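Local coordinates for signal peptidase I (Enterococcus faecalis, PDB 4ME8), which probably cleaves hydrophobic N-terminal signal or leader sequences from secreted proteins, as a serine endopeptidase of the S26 family, at residues 127-131 and 132-136. Residues are numbered along the deposited sequence; the frame is centred on the assembly and turned at random.
Sequences GFVKQ and ASVEG
Ser133, the last residue of a single 3-10 turn (131-133), bonds back to Lys130, the residue just before the turn, which follows strand 129-130 and leads toward strand 136-137. Those two short strands are the outermost of the five-stranded antiparallel sheet, so this exposed turn lies on the connection from one border of the sheet to the other. Two successive backbone bonds of the i to i+3 kind define it. Ser133 N reaches Lys130 O at 3.1 Å, and Val134 N reaches Gln131 O at 2.9 Å with the straighter N-H angle, 163°; in both the donor stands above the carbonyl plane. The serine hydroxyl adds a third bond: OG donates to Lys130 O over 2.7 Å, in the carbonyl plane and on a lone pair. With chi1 at 66°, OG sits between its own N and C and is swung back toward the strand end, giving the lysine carbonyl two donors from one residue. The lysine side chain itself leads away, extended beyond CG. Apolar contact is slight: CG1 of Val129 only loosely approaches Val134 CG2, at 4.5 Å. The same Val129 CG1 methyl lies beside the Ser133 hydroxyl, 4.0 Å from OG. The side chain of Val129, packed on Phe35, lies about 7 Å from that of Lys46, the predicted catalytic lysine, and Val134 rests on Ile33 of the same strand 32-36. Beyond the turn, Glu135 and Gly136 both face Ala34 in a classic beta bulge. Val134 CG2, anti to its carbonyl carbon, lies alongside the turn, 3.4 Å from Gln131 O.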
ATOM      1  N   GLY A 127       6.825  -6.230  -2.979  1.00 52.87           N
ATOM      2  CA  GLY A 127       6.432  -7.081  -1.858  1.00 52.50           C
ATOM      3  C   GLY A 127       6.370  -6.319  -0.551  1.00 49.82           C
ATOM      4  O   GLY A 127       6.375  -5.096  -0.545  1.00 48.57           O
ATOM      5  N   PHE A 128       6.326  -7.045   0.561  1.00 50.24           N
ATOM      6  CA  PHE A 128       6.130  -6.430   1.875  1.00 48.77           C
ATOM      7  C   PHE A 128       7.365  -5.662   2.352  1.00 49.83           C
ATOM      8  O   PHE A 128       8.494  -5.985   1.979  1.00 51.44           O
ATOM      9  CB  PHE A 128       5.739  -7.482   2.924  1.00 50.32           C
ATOM     10  CG  PHE A 128       4.462  -8.219   2.608  1.00 50.07           C
ATOM     11  CD1 PHE A 128       3.228  -7.570   2.671  1.00 46.75           C
ATOM     12  CD2 PHE A 128       4.487  -9.572   2.251  1.00 52.99           C
ATOM     13  CE1 PHE A 128       2.052  -8.252   2.385  1.00 46.39           C
ATOM     14  CE2 PHE A 128       3.312 -10.252   1.959  1.00 52.59           C
ATOM     15  CZ  PHE A 128       2.094  -9.588   2.027  1.00 49.56           C
ATOM     16  N   VAL A 129       7.130  -4.650   3.194  1.00 48.42           N
ATOM     17  CA  VAL A 129       8.200  -3.834   3.766  1.00 50.06           C
ATOM     18  C   VAL A 129       8.430  -4.210   5.231  1.00 52.63           C
ATOM     19  O   VAL A 129       7.478  -4.304   6.002  1.00 51.42           O
ATOM     20  CB  VAL A 129       7.839  -2.329   3.679  1.00 47.54           C
ATOM     21  CG1 VAL A 129       8.902  -1.468   4.362  1.00 48.70           C
ATOM     22  CG2 VAL A 129       7.638  -1.926   2.221  1.00 46.03           C
ATOM     23  N   LYS A 130       9.682  -4.421   5.626  1.00 57.04           N
ATOM     24  CA  LYS A 130       9.979  -4.715   7.035  1.00 61.10           C
ATOM     25  C   LYS A 130       9.722  -3.476   7.888  1.00 59.68           C
ATOM     26  O   LYS A 130      10.262  -2.409   7.602  1.00 59.62           O
ATOM     27  CB  LYS A 130      11.420  -5.231   7.227  1.00 67.05           C
ATOM     28  CG  LYS A 130      11.604  -6.664   6.744  1.00 70.44           C
ATOM     29  CD  LYS A 130      12.840  -7.374   7.282  1.00 77.97           C
ATOM     30  CE  LYS A 130      12.591  -8.884   7.306  1.00 81.13           C
ATOM     31  NZ  LYS A 130      13.825  -9.716   7.356  1.00 88.56           N
ATOM     32  N   GLN A 131       8.873  -3.624   8.907  1.00 59.06           N
ATOM     33  CA  GLN A 131       8.614  -2.563   9.892  1.00 58.80           C
ATOM     34  C   GLN A 131       9.908  -1.953  10.431  1.00 61.84           C
ATOM     35  O   GLN A 131      10.055  -0.732  10.457  1.00 60.93           O
ATOM     36  CB  GLN A 131       7.809  -3.101  11.080  1.00 60.29           C
ATOM     37  CG  GLN A 131       6.361  -3.445  10.780  1.00 56.77           C
ATOM     38  CD  GLN A 131       5.526  -3.696  12.034  1.00 58.63           C
ATOM     39  OE1 GLN A 131       5.979  -3.518  13.156  1.00 60.28           O
ATOM     40  NE2 GLN A 131       4.289  -4.108  11.833  1.00 59.74           N
ATOM     41  N   ALA A 132      10.838  -2.813  10.844  1.00 65.92           N
ATOM     42  CA  ALA A 132      12.110  -2.384  11.422  1.00 70.51           C
ATOM     43  C   ALA A 132      12.929  -1.447  10.520  1.00 70.86           C
ATOM     44  O   ALA A 132      13.758  -0.682  11.018  1.00 74.71           O
ATOM     45  CB  ALA A 132      12.938  -3.597  11.794  1.00 75.72           C
ATOM     46  N   SER A 133      12.710  -1.501   9.207  1.00 67.84           N
ATOM     47  CA  SER A 133      13.443  -0.640   8.266  1.00 68.48           C
ATOM     48  C   SER A 133      12.788   0.750   8.050  1.00 65.18           C
ATOM     49  O   SER A 133      13.356   1.611   7.371  1.00 64.68           O
ATOM     50  CB  SER A 133      13.639  -1.365   6.919  1.00 67.43           C
ATOM     51  OG  SER A 133      12.404  -1.585   6.249  1.00 62.92           O
ATOM     52  N   VAL A 134      11.614   0.979   8.638  1.00 62.12           N
ATOM     53  CA  VAL A 134      10.933   2.266   8.506  1.00 59.68           C
ATOM     54  C   VAL A 134      11.635   3.318   9.364  1.00 64.28           C
ATOM     55  O   VAL A 134      11.740   3.154  10.578  1.00 69.13           O
ATOM     56  CB  VAL A 134       9.444   2.147   8.896  1.00 56.27           C
ATOM     57  CG1 VAL A 134       8.755   3.508   8.878  1.00 54.13           C
ATOM     58  CG2 VAL A 134       8.739   1.178   7.958  1.00 53.12           C
ATOM     59  N   GLU A 135      12.113   4.391   8.732  1.00 65.21           N
ATOM     60  CA  GLU A 135      12.866   5.447   9.441  1.00 70.28           C
ATOM     61  C   GLU A 135      11.997   6.609   9.940  1.00 67.34           C
ATOM     62  O   GLU A 135      12.447   7.412  10.754  1.00 69.88           O
ATOM     63  CB  GLU A 135      14.064   5.981   8.626  1.00 76.12           C
ATOM     64  CG  GLU A 135      14.126   5.597   7.149  1.00 78.15           C
ATOM     65  CD  GLU A 135      15.475   5.899   6.508  1.00 85.44           C
ATOM     66  OE1 GLU A 135      16.173   6.840   6.972  1.00 88.78           O
ATOM     67  OE2 GLU A 135      15.834   5.186   5.536  1.00 89.27           O
ATOM     68  N   GLY A 136      10.757   6.700   9.471  1.00 62.33           N
ATOM     69  CA  GLY A 136       9.844   7.686  10.028  1.00 60.70           C
ATOM     70  C   GLY A 136       8.450   7.708   9.442  1.00 54.93           C
ATOM     71  O   GLY A 136       8.226   7.231   8.339  1.00 51.17           O
TER